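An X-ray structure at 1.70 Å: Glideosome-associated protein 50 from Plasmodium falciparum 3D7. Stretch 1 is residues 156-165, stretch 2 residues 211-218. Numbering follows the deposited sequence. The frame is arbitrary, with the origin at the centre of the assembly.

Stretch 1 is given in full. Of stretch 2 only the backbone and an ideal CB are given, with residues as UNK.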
ATOM      1  N   PHE A 156       0.692  -6.703   2.896  1.00 20.28           N
ATOM      2  CA  PHE A 156       0.635  -5.436   3.622  1.00 20.06           C
ATOM      3  C   PHE A 156       1.504  -5.531   4.859  1.00 21.00           C
ATOM      4  O   PHE A 156       1.323  -6.422   5.693  1.00 20.79           O
ATOM      5  CB  PHE A 156      -0.812  -5.087   3.986  1.00 21.52           C
ATOM      6  CG  PHE A 156      -1.697  -4.904   2.789  1.00 21.70           C
ATOM      7  CD1 PHE A 156      -2.310  -6.001   2.187  1.00 18.92           C
ATOM      8  CD2 PHE A 156      -1.884  -3.642   2.229  1.00 20.97           C
ATOM      9  CE1 PHE A 156      -3.115  -5.838   1.052  1.00 20.95           C
ATOM     10  CE2 PHE A 156      -2.674  -3.472   1.108  1.00 21.60           C
ATOM     11  CZ  PHE A 156      -3.283  -4.583   0.506  1.00 21.27           C
ATOM     12  N   ILE A 157       2.455  -4.608   4.978  1.00 21.94           N
ATOM     13  CA  ILE A 157       3.409  -4.624   6.089  1.00 21.73           C
ATOM     14  C   ILE A 157       3.308  -3.365   6.935  1.00 21.76           C
ATOM     15  O   ILE A 157       2.903  -2.305   6.448  1.00 22.15           O
ATOM     16  CB  ILE A 157       4.877  -4.805   5.601  1.00 22.76           C
ATOM     17  CG1 ILE A 157       5.307  -3.692   4.650  1.00 23.86           C
ATOM     18  CG2 ILE A 157       5.046  -6.142   4.898  1.00 24.64           C
ATOM     19  CD1 ILE A 157       6.808  -3.768   4.262  1.00 22.52           C
ATOM     20  N   ASP A 158       3.664  -3.506   8.208  1.00 21.74           N
ATOM     21  CA  ASP A 158       3.803  -2.381   9.102  1.00 21.09           C
ATOM     22  C   ASP A 158       5.286  -2.153   9.307  1.00 22.74           C
ATOM     23  O   ASP A 158       5.945  -2.899  10.036  1.00 23.21           O
ATOM     24  CB  ASP A 158       3.119  -2.620  10.437  1.00 22.18           C
ATOM     25  CG  ASP A 158       3.070  -1.360  11.271  1.00 23.46           C
ATOM     26  OD1 ASP A 158       4.141  -0.787  11.534  1.00 23.99           O
ATOM     27  OD2 ASP A 158       1.970  -0.910  11.617  1.00 23.12           O
ATOM     28  N   THR A 159       5.810  -1.118   8.667  1.00 20.96           N
ATOM     29  CA  THR A 159       7.241  -0.877   8.706  1.00 21.10           C
ATOM     30  C   THR A 159       7.746  -0.387  10.068  1.00 23.04           C
ATOM     31  O   THR A 159       8.949  -0.467  10.330  1.00 25.13           O
ATOM     32  CB  THR A 159       7.697   0.067   7.576  1.00 21.70           C
ATOM     33  OG1 THR A 159       6.885   1.239   7.547  1.00 22.64           O
ATOM     34  CG2 THR A 159       7.611  -0.634   6.225  1.00 21.32           C
ATOM     35  N   TRP A 160       6.863   0.110  10.932  1.00 20.96           N
ATOM     36  CA  TRP A 160       7.288   0.473  12.277  1.00 21.93           C
ATOM     37  C   TRP A 160       7.420  -0.767  13.161  1.00 23.00           C
ATOM     38  O   TRP A 160       8.395  -0.900  13.907  1.00 23.86           O
ATOM     39  CB  TRP A 160       6.384   1.527  12.921  1.00 23.05           C
ATOM     40  CG  TRP A 160       6.991   2.012  14.185  1.00 22.50           C
ATOM     41  CD1 TRP A 160       8.212   2.626  14.318  1.00 26.31           C
ATOM     42  CD2 TRP A 160       6.464   1.882  15.511  1.00 24.19           C
ATOM     43  NE1 TRP A 160       8.463   2.892  15.638  1.00 25.42           N
ATOM     44  CE2 TRP A 160       7.407   2.459  16.393  1.00 27.34           C
ATOM     45  CE3 TRP A 160       5.280   1.362  16.041  1.00 23.82           C
ATOM     46  CZ2 TRP A 160       7.215   2.499  17.775  1.00 25.48           C
ATOM     47  CZ3 TRP A 160       5.079   1.424  17.412  1.00 26.14           C
ATOM     48  CH2 TRP A 160       6.044   1.991  18.264  1.00 26.54           C
ATOM     49  N   VAL A 161       6.454  -1.681  13.063  1.00 23.16           N
ATOM     50  CA  VAL A 161       6.550  -2.979  13.755  1.00 22.91           C
ATOM     51  C   VAL A 161       7.827  -3.740  13.384  1.00 22.73           C
ATOM     52  O   VAL A 161       8.450  -4.370  14.245  1.00 21.88           O
ATOM     53  CB  VAL A 161       5.328  -3.873  13.465  1.00 22.89           C
ATOM     54  CG1 VAL A 161       5.514  -5.259  14.088  1.00 25.71           C
ATOM     55  CG2 VAL A 161       4.059  -3.222  13.997  1.00 25.92           C
ATOM     56  N   LEU A 162       8.210  -3.667  12.111  1.00 22.69           N
ATOM     57  CA  LEU A 162       9.406  -4.343  11.611  1.00 21.70           C
ATOM     58  C   LEU A 162      10.705  -3.639  12.010  1.00 23.60           C
ATOM     59  O   LEU A 162      11.781  -4.210  11.852  1.00 25.17           O
ATOM     60  CB  LEU A 162       9.366  -4.445  10.080  1.00 23.51           C
ATOM     61  CG  LEU A 162       8.299  -5.328   9.439  1.00 25.15           C
ATOM     62  CD1 LEU A 162       8.469  -5.308   7.913  1.00 29.56           C
ATOM     63  CD2 LEU A 162       8.381  -6.732   9.996  1.00 24.19           C
ATOM     64  N   SER A 163      10.609  -2.400  12.486  1.00 25.51           N
ATOM     65  CA  SER A 163      11.785  -1.611  12.868  1.00 25.59           C
ATOM     66  C   SER A 163      12.338  -2.008  14.232  1.00 27.81           C
ATOM     67  O   SER A 163      11.683  -2.691  15.017  1.00 26.54           O
ATOM     68  CB  SER A 163      11.448  -0.114  12.886  1.00 25.73           C
ATOM     69  OG  SER A 163      10.819   0.248  14.099  1.00 26.07           O
ATOM     70  N   SER A 164      13.540  -1.524  14.528  1.00 27.33           N
ATOM     71  CA  SER A 164      14.184  -1.802  15.805  1.00 29.66           C
ATOM     72  C   SER A 164      13.593  -0.998  16.975  1.00 31.30           C
ATOM     73  O   SER A 164      13.880  -1.307  18.135  1.00 32.59           O
ATOM     74  CB  SER A 164      15.691  -1.527  15.697  1.00 31.79           C
ATOM     75  OG  SER A 164      15.925  -0.165  15.407  1.00 33.62           O
ATOM     76  N   ASN A 165      12.785   0.028  16.686  1.00 30.35           N
ATOM     77  CA  ASN A 165      12.151   0.833  17.741  1.00 29.37           C
ATOM     78  C   ASN A 165      10.885   0.213  18.337  1.00 30.09           C
ATOM     79  O   ASN A 165      10.442   0.618  19.413  1.00 31.46           O
ATOM     80  CB  ASN A 165      11.840   2.247  17.249  1.00 30.75           C
ATOM     81  CG  ASN A 165      13.078   3.132  17.204  1.00 29.38           C
ATOM     82  OD1 ASN A 165      14.090   2.819  17.820  1.00 32.60           O
ATOM     83  ND2 ASN A 165      12.992   4.235  16.480  1.00 29.15           N
ATOM     84  N   UNK A 211      18.214   2.296   5.134  1.00 31.07           N
ATOM     85  CA  UNK A 211      19.259   1.272   5.010  1.00 32.85           C
ATOM     86  C   UNK A 211      18.895   0.013   5.804  1.00 30.68           C
ATOM     87  O   UNK A 211      19.228  -1.107   5.403  1.00 30.10           O
ATOM     88  CB  UNK A 211      20.603   1.824   5.490  1.00 32.85           C
ATOM     89  N   UNK A 212      18.204   0.199   6.924  1.00 30.76           N
ATOM     90  CA  UNK A 212      17.682  -0.917   7.715  1.00 29.11           C
ATOM     91  C   UNK A 212      16.775  -1.831   6.885  1.00 27.81           C
ATOM     92  O   UNK A 212      16.967  -3.044   6.867  1.00 27.29           O
ATOM     93  CB  UNK A 212      16.914  -0.385   8.927  1.00 29.11           C
ATOM     94  N   UNK A 213      15.786  -1.249   6.206  1.00 27.98           N
ATOM     95  CA  UNK A 213      14.915  -2.041   5.336  1.00 27.65           C
ATOM     96  C   UNK A 213      15.693  -2.554   4.119  1.00 26.93           C
ATOM     97  O   UNK A 213      15.448  -3.660   3.661  1.00 27.44           O
ATOM     98  CB  UNK A 213      13.711  -1.211   4.885  1.00 27.65           C
ATOM     99  N   UNK A 214      16.653  -1.775   3.619  1.00 29.20           N
ATOM    100  CA  UNK A 214      17.534  -2.258   2.543  1.00 30.80           C
ATOM    101  C   UNK A 214      18.290  -3.524   2.943  1.00 31.56           C
ATOM    102  O   UNK A 214      18.480  -4.425   2.122  1.00 30.30           O
ATOM    103  CB  UNK A 214      18.533  -1.167   2.152  1.00 30.80           C
ATOM    104  N   UNK A 215      18.718  -3.599   4.197  1.00 32.34           N
ATOM    105  CA  UNK A 215      19.477  -4.765   4.663  1.00 34.64           C
ATOM    106  C   UNK A 215      18.588  -5.958   5.012  1.00 33.72           C
ATOM    107  O   UNK A 215      18.945  -7.096   4.709  1.00 34.57           O
ATOM    108  CB  UNK A 215      20.312  -4.382   5.886  1.00 34.64           C
ATOM    109  N   UNK A 216      17.442  -5.705   5.648  1.00 32.52           N
ATOM    110  CA  UNK A 216      16.576  -6.787   6.147  1.00 31.66           C
ATOM    111  C   UNK A 216      15.355  -7.104   5.292  1.00 30.29           C
ATOM    112  O   UNK A 216      14.970  -8.264   5.191  1.00 30.83           O
ATOM    113  CB  UNK A 216      16.095  -6.430   7.555  1.00 31.66           C
ATOM    114  N   UNK A 217      14.725  -6.091   4.706  1.00 29.56           N
ATOM    115  CA  UNK A 217      13.469  -6.312   3.967  1.00 27.79           C
ATOM    116  C   UNK A 217      13.792  -6.634   2.509  1.00 29.02           C
ATOM    117  O   UNK A 217      13.282  -7.610   1.957  1.00 28.09           O
ATOM    118  CB  UNK A 217      12.555  -5.088   4.056  1.00 27.79           C
ATOM    119  N   UNK A 218      14.649  -5.821   1.893  1.00 27.85           N
ATOM    120  CA  UNK A 218      14.903  -5.934   0.449  1.00 29.71           C
ATOM    121  C   UNK A 218      15.340  -7.328  -0.030  1.00 30.62           C
ATOM    122  O   UNK A 218      14.859  -7.789  -1.068  1.00 31.38           O
ATOM    123  CB  UNK A 218      15.980  -4.921   0.055  1.00 29.71           C
TER

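Stretch 1 turns a corner at Trp160 to Ser163, a type I beta turn fastened by Ser163 N to Trp160 O at 3.0 Å, and the helix of stretch 2 passes beside it. No ideal CB of stretch 2 has an atom of stretch 1 within 5.5 Å, so the gap has to be bridged by side chains long enough to cross it.

Position 211 has helical backbone angles and a CA-to-CB bond that leads into open space as far as stretch 1 is concerned. Many residues would suit, small or polar ones among them. The deposited residue is Ser211, in the p rotamer, with no contact to stretch 1; its carbonyl O accepts a backbone bond from N of position 215.

Position 212 is where the backbones come nearest, its CA lying 7.9 Å from Ser163 CA, and its CA-to-CB bond points toward stretch 1. Two features wait across the gap: the carbonyl O of Leu162, and the backbone of Ser163 and Ser164. A long side chain ending in a donor fits this site, which could be an aromatic with a hydroxyl, a lysine or an arginine; a short residue would not reach. The deposited residue is Tyr212, with chi1 at t. Its OH donates a hydrogen bond to Leu162 O at 2.9 Å, and that acceptor lies at the ring edge, near the ring plane. The ring also packs along the chain, Tyr212 CE1 coming 3.8 Å from Ser163 CA, so one residue supplies both the polar link and the broadest cover.

Position 213 also points toward stretch 1, where the Thr159 methyl and the Leu162 side chain offer a carbon surface. A branched or flexible apolar residue such as leucine, isoleucine or methionine would suit. Leu213 takes it in the m, t conformation and brings CD1 to 4.0 Å from Thr159 CG2.

Position 214 is helical and out of reach of stretch 1, which therefore asks nothing specific of it. The residue is Ala214, a good helix former.

Position 215 is likewise out of reach, and a large side chain could be accommodated as easily as a small one. Tyr215 is found there, its ring making no contact with stretch 1.

Position 216 remains helical in its backbone angles, yet stretch 1 sets it no demand, leaving polar and aromatic residues both plausible. Tyr216 occupies it, and the nearest approach of its side chain is Tyr216 CB to Leu162 O, at 6.5 Å, too far for a contact.

Position 217 points toward stretch 1 again, four residues after 213, and faces the Ile157 side chain, whose nearest atom is the terminal methyl CD1. An apolar residue with some length would suit: leucine, methionine or phenylalanine. Leu217, with chi1 at t and chi2 between wells, sets its CD1 3.8 Å from Ile157 CD1, a purely apolar contact.

Position 218 is out of reach, so stretch 1 does not choose among residues. Leu218 is deposited, and its backbone N bonds to Leu213 O at 2.9 Å.

Stretch 2 (211-218) SYLAYYLL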
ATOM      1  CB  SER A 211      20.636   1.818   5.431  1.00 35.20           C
ATOM      2  OG  SER A 211      20.623   2.308   6.766  1.00 41.67           O
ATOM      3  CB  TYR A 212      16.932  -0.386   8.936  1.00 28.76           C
ATOM      4  CG  TYR A 212      16.337  -1.462   9.817  1.00 31.06           C
ATOM      5  CD1 TYR A 212      15.013  -1.846   9.665  1.00 34.34           C
ATOM      6  CD2 TYR A 212      17.096  -2.087  10.808  1.00 35.86           C
ATOM      7  CE1 TYR A 212      14.454  -2.822  10.462  1.00 31.15           C
ATOM      8  CE2 TYR A 212      16.538  -3.072  11.623  1.00 37.17           C
ATOM      9  CZ  TYR A 212      15.211  -3.432  11.435  1.00 35.25           C
ATOM     10  OH  TYR A 212      14.627  -4.395  12.219  1.00 41.07           O
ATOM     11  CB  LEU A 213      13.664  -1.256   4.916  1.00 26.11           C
ATOM     12  CG  LEU A 213      12.670  -0.889   6.029  1.00 25.47           C
ATOM     13  CD1 LEU A 213      11.512  -0.083   5.444  1.00 24.91           C
ATOM     14  CD2 LEU A 213      12.169  -2.138   6.770  1.00 28.06           C
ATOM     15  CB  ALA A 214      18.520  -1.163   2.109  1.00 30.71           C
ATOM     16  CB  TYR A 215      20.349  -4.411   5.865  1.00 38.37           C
ATOM     17  CG  TYR A 215      21.324  -5.516   6.223  1.00 46.65           C
ATOM     18  CD1 TYR A 215      22.547  -5.638   5.561  1.00 53.21           C
ATOM     19  CD2 TYR A 215      21.014  -6.453   7.208  1.00 49.95           C
ATOM     20  CE1 TYR A 215      23.443  -6.665   5.883  1.00 56.99           C
ATOM     21  CE2 TYR A 215      21.903  -7.482   7.536  1.00 53.75           C
ATOM     22  CZ  TYR A 215      23.111  -7.581   6.872  1.00 57.41           C
ATOM     23  OH  TYR A 215      23.985  -8.594   7.198  1.00 61.09           O
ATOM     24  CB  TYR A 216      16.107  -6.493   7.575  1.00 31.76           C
ATOM     25  CG  TYR A 216      17.225  -6.551   8.587  1.00 35.43           C
ATOM     26  CD1 TYR A 216      17.827  -7.763   8.913  1.00 39.51           C
ATOM     27  CD2 TYR A 216      17.687  -5.400   9.213  1.00 38.82           C
ATOM     28  CE1 TYR A 216      18.862  -7.826   9.841  1.00 43.47           C
ATOM     29  CE2 TYR A 216      18.724  -5.450  10.140  1.00 41.20           C
ATOM     30  CZ  TYR A 216      19.308  -6.667  10.447  1.00 42.75           C
ATOM     31  OH  TYR A 216      20.333  -6.729  11.365  1.00 46.51           O
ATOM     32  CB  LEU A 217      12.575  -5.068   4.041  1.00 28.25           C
ATOM     33  CG  LEU A 217      11.037  -5.139   3.975  1.00 33.51           C
ATOM     34  CD1 LEU A 217      10.484  -3.888   3.293  1.00 24.70           C
ATOM     35  CD2 LEU A 217      10.476  -6.418   3.348  1.00 31.15           C
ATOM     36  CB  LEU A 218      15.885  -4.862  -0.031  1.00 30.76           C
ATOM     37  CG  LEU A 218      16.138  -4.803  -1.544  1.00 30.69           C
ATOM     38  CD1 LEU A 218      14.844  -4.586  -2.327  1.00 30.07           C
ATOM     39  CD2 LEU A 218      17.157  -3.706  -1.866  1.00 32.99           C
TER
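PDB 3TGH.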